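Local coordinates for protein thioesterase superfamily (Jannaschia sp., PDB 2OAF) that probably hydrolyses thioester bonds, perhaps of acyl-coenzyme A compounds, as a hotdog-fold member of the thioesterase superfamily, at residues Q10-S15 and G114-V119; F42-I47 and T71-L76; A49-Y54 and G58-L63; W95-R98 and I104-R107. One frame throughout, in Å; residues are numbered along the deposited sequence. Where two conformers were deposited one is given.

Contact 1: residues Q10-S15 and G114-V119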
loop_
_atom_site.group_PDB
_atom_site.type_symbol
_atom_site.label_atom_id
_atom_site.label_comp_id
_atom_site.label_asym_id
_atom_site.label_seq_id
_atom_site.Cartn_x
_atom_site.Cartn_y
_atom_site.Cartn_z
ATOM N N GLN B 10 27.791 -4.446 -4.279
ATOM C CA GLN B 10 28.802 -3.551 -4.857
ATOM C C GLN B 10 28.526 -2.060 -4.539
ATOM O O GLN B 10 27.368 -1.637 -4.518
ATOM C CB GLN B 10 28.872 -3.832 -6.375
ATOM C CG GLN B 10 28.974 -2.612 -7.314
ATOM C CD GLN B 10 28.759 -2.957 -8.792
ATOM O OE1 GLN B 10 27.709 -2.671 -9.341
ATOM N NE2 GLN B 10 29.749 -3.596 -9.426
ATOM N N PRO B 11 29.584 -1.258 -4.294
ATOM C CA PRO B 11 29.442 0.180 -3.999
ATOM C C PRO B 11 28.865 0.912 -5.196
ATOM O O PRO B 11 29.075 0.486 -6.325
ATOM C CB PRO B 11 30.871 0.628 -3.711
ATOM C CG PRO B 11 31.739 -0.399 -4.379
ATOM C CD PRO B 11 30.997 -1.683 -4.316
ATOM N N ARG B 12 28.144 2.003 -4.959
ATOM C CA ARG B 12 27.445 2.669 -6.043
ATOM C C ARG B 12 28.411 3.479 -6.867
ATOM O O ARG B 12 29.276 4.134 -6.319
ATOM C CB ARG B 12 26.309 3.556 -5.534
ATOM C CG ARG B 12 26.666 4.601 -4.527
ATOM C CD ARG B 12 25.389 5.288 -4.075
ATOM N NE ARG B 12 25.666 6.301 -3.075
ATOM C CZ ARG B 12 25.555 6.149 -1.750
ATOM N NH1 ARG B 12 25.110 5.023 -1.210
ATOM N NH2 ARG B 12 25.849 7.179 -0.949
ATOM N N PRO B 13 28.279 3.401 -8.194
ATOM C CA PRO B 13 29.128 4.172 -9.094
ATOM C C PRO B 13 28.684 5.627 -9.164
ATOM O O PRO B 13 27.515 5.924 -8.873
ATOM C CB PRO B 13 28.897 3.483 -10.444
ATOM C CG PRO B 13 27.501 3.020 -10.371
ATOM C CD PRO B 13 27.309 2.579 -8.946
ATOM N N ASP B 14 29.611 6.504 -9.555
ATOM C CA ASP B 14 29.320 7.910 -9.843
ATOM C C ASP B 14 28.231 8.063 -10.888
ATOM O O ASP B 14 27.528 9.055 -10.912
ATOM C CB ASP B 14 30.567 8.585 -10.423
ATOM C CG ASP B 14 31.681 8.750 -9.416
ATOM O OD1 ASP B 14 31.740 7.956 -8.442
ATOM O OD2 ASP B 14 32.513 9.678 -9.620
ATOM N N SER B 15 28.144 7.082 -11.781
ATOM C CA SER B 15 27.222 7.088 -12.915
ATOM C C SER B 15 25.782 6.708 -12.569
ATOM O O SER B 15 24.937 6.716 -13.448
ATOM C CB SER B 15 27.721 6.097 -13.990
ATOM O OG SER B 15 27.519 4.727 -13.606
ATOM N N GLY B 114 22.630 12.325 2.342
ATOM C CA GLY B 114 23.915 11.621 2.212
ATOM C C GLY B 114 24.148 10.383 3.036
ATOM O O GLY B 114 25.176 9.723 2.876
ATOM N N VAL B 115 23.215 10.063 3.932
ATOM C CA VAL B 115 23.273 8.844 4.720
ATOM C C VAL B 115 22.620 7.705 3.949
ATOM O O VAL B 115 21.472 7.827 3.504
ATOM C CB VAL B 115 22.482 8.999 6.060
ATOM C CG1 VAL B 115 22.580 7.715 6.925
ATOM C CG2 VAL B 115 22.974 10.231 6.847
ATOM N N THR B 116 23.322 6.582 3.820
ATOM C CA THR B 116 22.760 5.419 3.150
ATOM C C THR B 116 21.839 4.692 4.112
ATOM O O THR B 116 22.270 4.089 5.084
ATOM C CB THR B 116 23.857 4.487 2.658
ATOM O OG1 THR B 116 24.662 5.210 1.738
ATOM C CG2 THR B 116 23.263 3.234 1.963
ATOM N N CYS B 117 20.548 4.833 3.860
ATOM C CA CYS B 117 19.529 4.256 4.717
ATOM C C CYS B 117 19.308 2.788 4.405
ATOM O O CYS B 117 19.050 1.987 5.316
ATOM C CB CYS B 117 18.227 5.018 4.568
ATOM S SG CYS B 117 18.457 6.748 5.054
ATOM N N PHE B 118 19.312 2.439 3.120
ATOM C CA PHE B 118 19.201 1.024 2.743
ATOM C C PHE B 118 19.955 0.718 1.458
ATOM O O PHE B 118 20.212 1.591 0.645
ATOM C CB PHE B 118 17.744 0.549 2.636
ATOM C CG PHE B 118 16.942 1.201 1.528
ATOM C CD1 PHE B 118 17.109 0.834 0.208
ATOM C CD2 PHE B 118 16.007 2.166 1.823
ATOM C CE1 PHE B 118 16.382 1.441 -0.811
ATOM C CE2 PHE B 118 15.228 2.737 0.821
ATOM C CZ PHE B 118 15.432 2.374 -0.511
ATOM N N VAL B 119 20.353 -0.535 1.334
ATOM C CA VAL B 119 21.068 -1.013 0.167
ATOM C C VAL B 119 20.303 -2.255 -0.275
ATOM O O VAL B 119 20.020 -3.132 0.534
ATOM C CB VAL B 119 22.567 -1.273 0.486
ATOM C CG1 VAL B 119 23.151 -0.137 1.396
ATOM C CG2 VAL B 119 22.766 -2.607 1.138
HETATM O O HOH W 1 26.261 7.551 2.100
#

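Contact 2: residues F42-I47 and T71-L76. With PO4 (phosphate ion), chain D.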
loop_
_atom_site.group_PDB
_atom_site.type_symbol
_atom_site.label_atom_id
_atom_site.label_comp_id
_atom_site.label_asym_id
_atom_site.label_seq_id
_atom_site.Cartn_x
_atom_site.Cartn_y
_atom_site.Cartn_z
ATOM N N PHE B 42 9.455 1.684 -2.679
ATOM C CA PHE B 42 10.280 2.820 -3.097
ATOM C C PHE B 42 11.410 2.348 -4.001
ATOM O O PHE B 42 11.710 2.981 -5.008
ATOM C CB PHE B 42 10.929 3.548 -1.914
ATOM C CG PHE B 42 9.966 4.114 -0.903
ATOM C CD1 PHE B 42 8.697 4.554 -1.266
ATOM C CD2 PHE B 42 10.371 4.277 0.405
ATOM C CE1 PHE B 42 7.843 5.101 -0.327
ATOM C CE2 PHE B 42 9.524 4.836 1.342
ATOM C CZ PHE B 42 8.254 5.242 0.972
ATOM N N ALA B 43 12.060 1.252 -3.639
ATOM C CA ALA B 43 13.169 0.740 -4.461
ATOM C C ALA B 43 12.702 0.309 -5.862
ATOM O O ALA B 43 13.370 0.565 -6.872
ATOM C CB ALA B 43 13.906 -0.399 -3.743
ATOM N N LEU B 44 11.539 -0.315 -5.917
ATOM C CA LEU B 44 10.957 -0.748 -7.179
ATOM C C LEU B 44 10.564 0.434 -8.058
ATOM O O LEU B 44 10.762 0.414 -9.281
ATOM C CB LEU B 44 9.790 -1.699 -6.929
ATOM C CG LEU B 44 10.100 -3.211 -6.895
ATOM C CD1 LEU B 44 11.334 -3.509 -6.082
ATOM C CD2 LEU B 44 8.886 -4.014 -6.355
ATOM N N GLU B 45 10.019 1.470 -7.442
ATOM C CA GLU B 45 9.709 2.715 -8.140
ATOM C C GLU B 45 10.963 3.317 -8.820
ATOM O O GLU B 45 10.903 3.835 -9.934
ATOM C CB GLU B 45 9.069 3.677 -7.155
ATOM C CG GLU B 45 8.678 5.052 -7.713
ATOM C CD GLU B 45 8.340 6.067 -6.601
ATOM O OE1 GLU B 45 7.714 5.627 -5.577
ATOM O OE2 GLU B 45 8.721 7.265 -6.767
ATOM N N ALA B 46 12.097 3.207 -8.136
ATOM C CA ALA B 46 13.384 3.642 -8.633
ATOM C C ALA B 46 13.791 2.862 -9.876
ATOM O O ALA B 46 14.330 3.429 -10.855
ATOM C CB ALA B 46 14.429 3.469 -7.542
ATOM N N ILE B 47 13.598 1.550 -9.830
ATOM C CA ILE B 47 13.934 0.694 -10.961
ATOM C C ILE B 47 12.997 1.003 -12.138
ATOM O O ILE B 47 13.429 1.100 -13.278
ATOM C CB ILE B 47 13.843 -0.819 -10.570
ATOM C CG1 ILE B 47 14.903 -1.187 -9.495
ATOM C CG2 ILE B 47 13.935 -1.716 -11.829
ATOM C CD1 ILE B 47 14.748 -2.613 -8.871
ATOM N N THR B 71 9.402 -8.144 -16.962
ATOM C CA THR B 71 10.605 -8.386 -16.162
ATOM C C THR B 71 10.178 -8.747 -14.738
ATOM O O THR B 71 10.467 -8.038 -13.805
ATOM C CB THR B 71 11.628 -7.213 -16.189
ATOM O OG1 THR B 71 11.140 -6.076 -15.464
ATOM C CG2 THR B 71 11.973 -6.806 -17.594
ATOM N N PRO B 72 9.505 -9.891 -14.582
ATOM C CA PRO B 72 9.077 -10.303 -13.237
ATOM C C PRO B 72 10.260 -10.543 -12.279
ATOM O O PRO B 72 11.321 -10.979 -12.702
ATOM C CB PRO B 72 8.278 -11.595 -13.501
ATOM C CG PRO B 72 8.769 -12.088 -14.821
ATOM C CD PRO B 72 9.125 -10.876 -15.618
ATOM N N PHE B 73 10.052 -10.266 -10.997
ATOM C CA PHE B 73 11.099 -10.474 -9.998
ATOM C C PHE B 73 11.224 -11.909 -9.566
ATOM O O PHE B 73 10.232 -12.622 -9.400
ATOM C CB PHE B 73 10.857 -9.601 -8.772
ATOM C CG PHE B 73 11.118 -8.165 -9.040
ATOM C CD1 PHE B 73 10.144 -7.371 -9.624
ATOM C CD2 PHE B 73 12.362 -7.616 -8.774
ATOM C CE1 PHE B 73 10.384 -6.046 -9.920
ATOM C CE2 PHE B 73 12.604 -6.278 -9.063
ATOM C CZ PHE B 73 11.598 -5.494 -9.635
ATOM N N VAL B 74 12.464 -12.339 -9.379
ATOM C CA VAL B 74 12.737 -13.683 -8.855
ATOM C C VAL B 74 13.487 -13.633 -7.516
ATOM O O VAL B 74 13.478 -14.608 -6.776
ATOM C CB VAL B 74 13.466 -14.577 -9.874
ATOM C CG1 VAL B 74 12.541 -14.905 -11.054
ATOM C CG2 VAL B 74 14.759 -13.941 -10.351
ATOM N N ARG B 75 14.103 -12.499 -7.199
ATOM C CA ARG B 75 14.749 -12.311 -5.906
ATOM C C ARG B 75 14.876 -10.844 -5.540
ATOM O O ARG B 75 15.035 -9.966 -6.405
ATOM C CB ARG B 75 16.134 -12.957 -5.896
ATOM C CG ARG B 75 16.926 -12.772 -4.576
ATOM C CD ARG B 75 18.196 -13.641 -4.579
ATOM N NE ARG B 75 19.089 -13.266 -3.474
ATOM C CZ ARG B 75 18.969 -13.703 -2.221
ATOM N NH1 ARG B 75 18.021 -14.566 -1.896
ATOM N NH2 ARG B 75 19.821 -13.282 -1.283
ATOM N N LEU B 76 14.779 -10.578 -4.245
ATOM C CA LEU B 76 15.173 -9.266 -3.717
ATOM C C LEU B 76 15.850 -9.415 -2.342
ATOM O O LEU B 76 15.534 -10.333 -1.558
ATOM C CB LEU B 76 13.989 -8.336 -3.666
ATOM C CG LEU B 76 12.851 -8.479 -2.673
ATOM C CD1 LEU B 76 13.228 -7.952 -1.347
ATOM C CD2 LEU B 76 11.655 -7.663 -3.194
HETATM P P PO4 D . 5.617 -9.078 -10.328
HETATM O O1 PO4 D . 4.889 -10.019 -9.410
HETATM O O2 PO4 D . 5.803 -7.761 -9.595
HETATM O O3 PO4 D . 6.973 -9.702 -10.649
HETATM O O4 PO4 D . 4.836 -8.860 -11.623
#

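Contact 3: residues A49-Y54 and G58-L63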
loop_
_atom_site.group_PDB
_atom_site.type_symbol
_atom_site.label_atom_id
_atom_site.label_comp_id
_atom_site.label_asym_id
_atom_site.label_seq_id
_atom_site.Cartn_x
_atom_site.Cartn_y
_atom_site.Cartn_z
ATOM N N ALA B 49 11.690 3.845 -12.712
ATOM C CA ALA B 49 12.189 5.129 -13.223
ATOM C C ALA B 49 13.462 4.966 -14.067
ATOM O O ALA B 49 13.718 5.746 -14.983
ATOM C CB ALA B 49 12.422 6.166 -12.054
ATOM N N TRP B 50 14.271 3.965 -13.735
ATOM C CA TRP B 50 15.484 3.664 -14.526
ATOM C C TRP B 50 15.056 3.260 -15.931
ATOM O O TRP B 50 15.569 3.745 -16.913
ATOM C CB TRP B 50 16.338 2.571 -13.862
ATOM C CG TRP B 50 17.647 2.324 -14.518
ATOM C CD1 TRP B 50 18.870 2.836 -14.146
ATOM C CD2 TRP B 50 17.894 1.491 -15.670
ATOM N NE1 TRP B 50 19.859 2.368 -15.010
ATOM C CE2 TRP B 50 19.281 1.560 -15.954
ATOM C CE3 TRP B 50 17.087 0.704 -16.481
ATOM C CZ2 TRP B 50 19.842 0.893 -17.002
ATOM C CZ3 TRP B 50 17.674 0.009 -17.551
ATOM C CH2 TRP B 50 19.012 0.114 -17.795
ATOM N N TRP B 51 14.079 2.376 -16.014
ATOM C CA TRP B 51 13.553 1.970 -17.315
ATOM C C TRP B 51 12.985 3.143 -18.090
ATOM O O TRP B 51 13.168 3.228 -19.283
ATOM C CB TRP B 51 12.486 0.878 -17.153
ATOM C CG TRP B 51 13.039 -0.429 -16.791
ATOM C CD1 TRP B 51 12.973 -1.029 -15.589
ATOM C CD2 TRP B 51 13.744 -1.320 -17.653
ATOM N NE1 TRP B 51 13.576 -2.250 -15.628
ATOM C CE2 TRP B 51 14.075 -2.456 -16.885
ATOM C CE3 TRP B 51 14.130 -1.267 -18.991
ATOM C CZ2 TRP B 51 14.773 -3.548 -17.410
ATOM C CZ3 TRP B 51 14.841 -2.367 -19.522
ATOM C CH2 TRP B 51 15.150 -3.489 -18.718
ATOM N N SER B 52 12.258 4.028 -17.428
ATOM C CA SER B 52 11.751 5.226 -18.104
ATOM C C SER B 52 12.885 6.063 -18.680
ATOM O O SER B 52 12.787 6.568 -19.768
ATOM C CB SER B 52 10.941 6.095 -17.147
ATOM O OG SER B 52 9.711 5.481 -16.884
ATOM N N GLU B 53 13.956 6.208 -17.916
ATOM C CA GLU B 53 15.063 7.041 -18.316
ATOM C C GLU B 53 15.809 6.463 -19.526
ATOM O O GLU B 53 16.153 7.195 -20.449
ATOM C CB GLU B 53 16.027 7.191 -17.124
ATOM C CG GLU B 53 17.227 8.065 -17.379
ATOM C CD GLU B 53 16.873 9.519 -17.626
ATOM O OE1 GLU B 53 15.789 9.972 -17.172
ATOM O OE2 GLU B 53 17.705 10.199 -18.280
ATOM N N TYR B 54 16.083 5.162 -19.507
ATOM C CA TYR B 54 16.962 4.552 -20.523
ATOM C C TYR B 54 16.255 3.753 -21.604
ATOM O O TYR B 54 16.827 3.550 -22.669
ATOM C CB TYR B 54 18.054 3.724 -19.835
ATOM C CG TYR B 54 18.925 4.618 -18.956
ATOM C CD1 TYR B 54 19.749 5.564 -19.530
ATOM C CD2 TYR B 54 18.862 4.566 -17.566
ATOM C CE1 TYR B 54 20.530 6.390 -18.765
ATOM C CE2 TYR B 54 19.636 5.411 -16.776
ATOM C CZ TYR B 54 20.472 6.320 -17.386
ATOM O OH TYR B 54 21.274 7.177 -16.652
ATOM N N GLY B 58 7.150 5.818 -19.204
ATOM C CA GLY B 58 6.152 4.803 -18.795
ATOM C C GLY B 58 6.744 3.537 -18.181
ATOM O O GLY B 58 6.021 2.572 -17.902
ATOM N N GLY B 59 8.060 3.503 -17.997
ATOM C CA GLY B 59 8.670 2.441 -17.214
ATOM C C GLY B 59 8.250 1.020 -17.595
ATOM O O GLY B 59 8.199 0.669 -18.777
ATOM N N TRP B 60 7.956 0.194 -16.586
ATOM C CA TRP B 60 7.497 -1.169 -16.806
ATOM C C TRP B 60 6.176 -1.248 -17.590
ATOM O O TRP B 60 5.958 -2.188 -18.345
ATOM C CB TRP B 60 7.320 -1.901 -15.479
ATOM C CG TRP B 60 8.571 -2.291 -14.759
ATOM C CD1 TRP B 60 9.703 -2.822 -15.310
ATOM C CD2 TRP B 60 8.813 -2.227 -13.333
ATOM N NE1 TRP B 60 10.632 -3.086 -14.315
ATOM C CE2 TRP B 60 10.097 -2.751 -13.101
ATOM C CE3 TRP B 60 8.043 -1.831 -12.235
ATOM C CZ2 TRP B 60 10.644 -2.848 -11.825
ATOM C CZ3 TRP B 60 8.587 -1.925 -10.970
ATOM C CH2 TRP B 60 9.883 -2.429 -10.776
ATOM N N TYR B 61 5.296 -0.270 -17.394
ATOM C CA TYR B 61 3.983 -0.256 -18.079
ATOM C C TYR B 61 4.195 -0.200 -19.582
ATOM O O TYR B 61 3.630 -1.000 -20.318
ATOM C CB TYR B 61 3.156 0.943 -17.583
ATOM C CG TYR B 61 1.683 1.032 -17.987
ATOM C CD1 TYR B 61 0.705 0.434 -17.222
ATOM C CD2 TYR B 61 1.276 1.770 -19.111
ATOM C CE1 TYR B 61 -0.633 0.557 -17.543
ATOM C CE2 TYR B 61 -0.083 1.892 -19.448
ATOM C CZ TYR B 61 -1.015 1.270 -18.669
ATOM O OH TYR B 61 -2.349 1.380 -18.956
ATOM N N HIS B 62 5.029 0.741 -20.017
ATOM C CA HIS B 62 5.449 0.858 -21.418
ATOM C C HIS B 62 6.188 -0.408 -21.880
ATOM O O HIS B 62 5.830 -0.989 -22.897
ATOM C CB HIS B 62 6.322 2.112 -21.554
ATOM C CG HIS B 62 6.998 2.259 -22.881
ATOM N ND1 HIS B 62 6.303 2.283 -24.071
ATOM C CD2 HIS B 62 8.308 2.410 -23.202
ATOM C CE1 HIS B 62 7.162 2.416 -25.072
ATOM N NE2 HIS B 62 8.384 2.505 -24.569
ATOM N N LEU B 63 7.190 -0.853 -21.109
ATOM C CA LEU B 63 7.961 -2.067 -21.441
ATOM C C LEU B 63 7.081 -3.290 -21.692
ATOM O O LEU B 63 7.212 -3.987 -22.710
ATOM C CB LEU B 63 8.945 -2.373 -20.306
ATOM C CG LEU B 63 10.132 -3.291 -20.578
ATOM C CD1 LEU B 63 10.981 -2.826 -21.782
ATOM C CD2 LEU B 63 10.983 -3.415 -19.316
HETATM O O HOH W 2 13.277 -4.858 -14.210
HETATM O O HOH W 3 7.611 8.024 -17.245
#

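Contact 4: residues W95-R98 and I104-R107. With PO4 (phosphate ion), chain H.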
loop_
_atom_site.group_PDB
_atom_site.type_symbol
_atom_site.label_atom_id
_atom_site.label_comp_id
_atom_site.label_asym_id
_atom_site.label_seq_id
_atom_site.Cartn_x
_atom_site.Cartn_y
_atom_site.Cartn_z
ATOM N N TRP B 95 21.176 1.316 -10.398
ATOM C CA TRP B 95 21.926 0.879 -11.561
ATOM C C TRP B 95 21.895 -0.631 -11.717
ATOM O O TRP B 95 21.708 -1.339 -10.740
ATOM C CB TRP B 95 23.391 1.353 -11.460
ATOM C CG TRP B 95 24.189 0.653 -10.420
ATOM C CD1 TRP B 95 25.075 -0.350 -10.628
ATOM C CD2 TRP B 95 24.169 0.886 -8.995
ATOM N NE1 TRP B 95 25.625 -0.748 -9.433
ATOM C CE2 TRP B 95 25.083 -0.019 -8.414
ATOM C CE3 TRP B 95 23.454 1.750 -8.160
ATOM C CZ2 TRP B 95 25.325 -0.075 -7.039
ATOM C CZ3 TRP B 95 23.703 1.707 -6.781
ATOM C CH2 TRP B 95 24.624 0.784 -6.239
ATOM N N PRO B 96 22.119 -1.118 -12.951
ATOM C CA PRO B 96 22.255 -2.549 -13.179
ATOM C C PRO B 96 23.653 -3.001 -12.825
ATOM O O PRO B 96 24.633 -2.463 -13.347
ATOM C CB PRO B 96 22.041 -2.691 -14.675
ATOM C CG PRO B 96 22.492 -1.372 -15.237
ATOM C CD PRO B 96 22.215 -0.346 -14.207
ATOM N N THR B 97 23.733 -3.998 -11.961
ATOM C CA THR B 97 24.992 -4.519 -11.502
ATOM C C THR B 97 25.432 -5.720 -12.349
ATOM O O THR B 97 26.622 -6.035 -12.429
ATOM C CB THR B 97 24.938 -4.826 -9.968
ATOM O OG1 THR B 97 26.268 -4.982 -9.458
ATOM C CG2 THR B 97 24.077 -6.060 -9.627
ATOM N N ARG B 98 24.472 -6.352 -13.023
ATOM C CA ARG B 98 24.722 -7.567 -13.743
ATOM C C ARG B 98 23.610 -7.874 -14.740
ATOM O O ARG B 98 22.446 -7.663 -14.440
ATOM C CB ARG B 98 24.814 -8.681 -12.691
ATOM C CG ARG B 98 24.583 -10.039 -13.233
ATOM C CD ARG B 98 24.865 -11.144 -12.236
ATOM N NE ARG B 98 25.333 -12.293 -13.002
ATOM C CZ ARG B 98 24.554 -13.016 -13.811
ATOM N NH1 ARG B 98 23.239 -12.754 -13.927
ATOM N NH2 ARG B 98 25.085 -14.022 -14.483
ATOM N N ILE B 104 18.564 -10.019 -14.961
ATOM C CA ILE B 104 19.229 -8.757 -14.689
ATOM C C ILE B 104 19.141 -8.480 -13.193
ATOM O O ILE B 104 18.139 -8.803 -12.578
ATOM C CB ILE B 104 18.556 -7.620 -15.494
ATOM C CG1 ILE B 104 19.367 -6.309 -15.384
ATOM C CG2 ILE B 104 17.062 -7.415 -15.054
ATOM C CD1 ILE B 104 18.813 -5.198 -16.243
ATOM N N THR B 105 20.184 -7.908 -12.603
ATOM C CA THR B 105 20.131 -7.498 -11.209
ATOM C C THR B 105 20.400 -6.015 -11.129
ATOM O O THR B 105 21.405 -5.511 -11.656
ATOM C CB THR B 105 21.131 -8.242 -10.338
ATOM O OG1 THR B 105 20.881 -9.646 -10.423
ATOM C CG2 THR B 105 21.062 -7.769 -8.870
ATOM N N PHE B 106 19.472 -5.330 -10.467
ATOM C CA PHE B 106 19.567 -3.918 -10.174
ATOM C C PHE B 106 19.946 -3.754 -8.732
ATOM O O PHE B 106 19.368 -4.428 -7.861
ATOM C CB PHE B 106 18.219 -3.230 -10.386
ATOM C CG PHE B 106 17.862 -3.036 -11.834
ATOM C CD1 PHE B 106 18.292 -1.926 -12.522
ATOM C CD2 PHE B 106 17.096 -3.964 -12.502
ATOM C CE1 PHE B 106 17.960 -1.739 -13.854
ATOM C CE2 PHE B 106 16.755 -3.767 -13.827
ATOM C CZ PHE B 106 17.193 -2.645 -14.494
ATOM N N ARG B 107 20.868 -2.820 -8.496
ATOM C CA ARG B 107 21.143 -2.274 -7.184
ATOM C C ARG B 107 20.397 -0.967 -7.000
ATOM O O ARG B 107 20.273 -0.178 -7.946
ATOM C CB ARG B 107 22.633 -2.008 -7.056
ATOM C CG ARG B 107 23.451 -3.229 -6.833
ATOM C CD ARG B 107 23.439 -3.709 -5.365
ATOM N NE ARG B 107 24.315 -2.884 -4.554
ATOM C CZ ARG B 107 23.933 -1.847 -3.810
ATOM N NH1 ARG B 107 22.660 -1.523 -3.708
ATOM N NH2 ARG B 107 24.845 -1.142 -3.159
HETATM P P PO4 H . 21.558 -15.871 -15.762
HETATM O O1 PO4 H . 23.048 -16.049 -15.502
HETATM O O2 PO4 H . 21.271 -14.407 -15.975
HETATM O O3 PO4 H . 21.221 -16.685 -17.005
HETATM O O4 PO4 H . 20.749 -16.324 -14.559
HETATM O O HOH W 4 21.372 -11.455 -12.586
#

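Contact 1: residues Q10-S15 and G114-V119
R12 and T116 meet between the irregular segment 10-15, extended up to P13, and the start of strand 115-128, where the backbones stay apart and the side chains do the bridging. From R12 the chain runs straight from CG to NE and passes T116 in the opposite sense. Its NH1 donates to T116 OG1 at 3.0 Å with an N-H...O angle of 166°, and the hydroxyl lies at the guanidinium edge, only 6° out of its plane. T116 turns OG1 beside its backbone N (chi1 -60°), which leaves CG2 4.1 Å from the same R12 NH1. A water sits in the same guanidinium plane and widens the grip: it accepts from R12 NH2 at 3.1 Å and lies 2.9 Å from T116 OG1. Its contact with G114 O is very short and so somewhat doubtful. C117 and F118 beyond both face G110, a classic beta bulge. The charge of R12 has its stronger partner in D109, a salt bridge to NH1; its aliphatic part packs on W95. A leucine in place of R12 would probably strip D109 of one of its two arginine partners and take away the N-H groups that hold T116 OG1 and the water. With two donors in-plane and an acid beside them, this surface contact is a directional polar link between the N-terminal segment and the sheet, consistent with a rather fixed guanidinium.

Contact 2: residues F42-I47 and T71-L76
The phenyl ring of F73 presents its rim to both I47 and a bound phosphate: I47 CD1 lies near the ring plane, 4.3 Å from F73 CE2, and phosphate O3 is also at the edge, 4.1 Å from F73 CD1. L44 comes in obliquely, its CG 3.9 Å from F73 CZ and its CD1 at 4.1 Å from the same atom, as the two side chains run past each other in opposite directions. F73 CG stands beside the backbone N and anti to the carbonyl carbon (chi1 -72°), which directs the ring toward the helix. This is helix-on-sheet packing of the hotdog fold, in which helix 39-54 is the central helix wrapped by the curved antiparallel sheet; L44 and I47, one turn apart, meet strand 69-80 near its start. V74 and R75 just beyond both face T123, a classic beta bulge. The second subunit carries on the sheet at R75 and L76, and its Y35 packs on L44. The phosphate, probably from the crystallisation liquor, accepts a hydrogen bond from F73 N at O3 (3.1 Å, N-H...O 158°) and is also hydrogen-bonded to T36 OG1 of that second subunit, bridging the two chains at this edge of the ring.

Contact 3: residues A49-Y54 and G58-L63
A short loop joins the end of the central hotdog helix, 39-54, to helix 59-65, the axes of the short segments coming within 8.3 Å at 60°. G59 allows the close approach: its CA lies 4.2 Å from S52 CA, and a CB on it would fall 3.3 Å from S52 OG. G58 has a local reason, since a CB there would clash with H62 CB. S52 OG lies 2.8 Å from G59 N, and a water accepts from G58 N. W51 has the largest share of the contact, its six-membered ring taking L63 CD2 over one face in a CH-pi contact, 3.8 Å from the centroid. On the opposite face, toward the rim, lies W50 CZ3. Holding W51 CG beside its backbone N (chi1 -73°) brings the indole to W60. Those two side chains cross at about a right angle, their five-membered rings oblique with planes at 46°. Both NE1 atoms donate to one water, 3.0 Å from W51 NE1. Around this pair, F106 of strand 103-112 meets the W51 ring, L63 touches L141 of helix 139-145, T71 of strand 69-80 adjoins W60 and L63, and W25 of the third subunit meets the W60 ring.

Contact 4: residues W95-R98 and I104-R107
An antiparallel beta hairpin, strands 90-99 and 103-112, is interrupted by a classic beta bulge, T97 and R98 both facing T105. T105 O accepts from T97 N at 2.8 Å and only weakly from R98 N, while T105 N returns a bond to R98 O; W95 and R107 form a hydrogen-bonded pair, P96 and F106 a non-hydrogen-bonded one. W95 and R107 lie side by side, R107 CB over the six-membered ring of W95, 3.4 Å from its centroid and 15° off the normal. Bends at chi2 (-80°) and chi3 fold the R107 chain back, and W95 CH2 lies over its guanidinium centre, 3.6 Å above the plane, ring and guanidinium planes 56° apart. At the bulge T97 CG2 lies alongside T105 CG2, 3.5 Å away. An alanine at W95 is likely to uncover one guanidinium face of R107 and cost Q10 its indole N-H partner. R98 grips a phosphate ion through NH1 and NH2, the latter 3.0 Å from O1. Farther along strand 103-112, D109 forms a salt bridge with R107; T105 OG1 bonds T123 of strand 115-128, F106 meets W50 of helix 39-54 edge-to-face, and P96 packs on the same indole.

Overall arrangement
Contacts 2, 3 and 4 lie within the sequence range closed by contact 1, with contact 3 nested inside contact 2 and contact 4 following both. Helix 39-54 serves contacts 2 and 3, whose centres are about 12 Å apart, and W60 packs on L44, I47 and F73 between them. Contact 4, its centre about 10 Å from that of contact 2, lies on the sheet that packs against helix 39-54: I47 reaches F106, which also receives W50 and W51. Contact 1 lies across the chain centre from contact 3, their centres about 21 Å apart; it meets contact 4 through Q10 and R12 at W95, and the helix through F118 on A43. Together they join N-terminal segment, sheet and central helix.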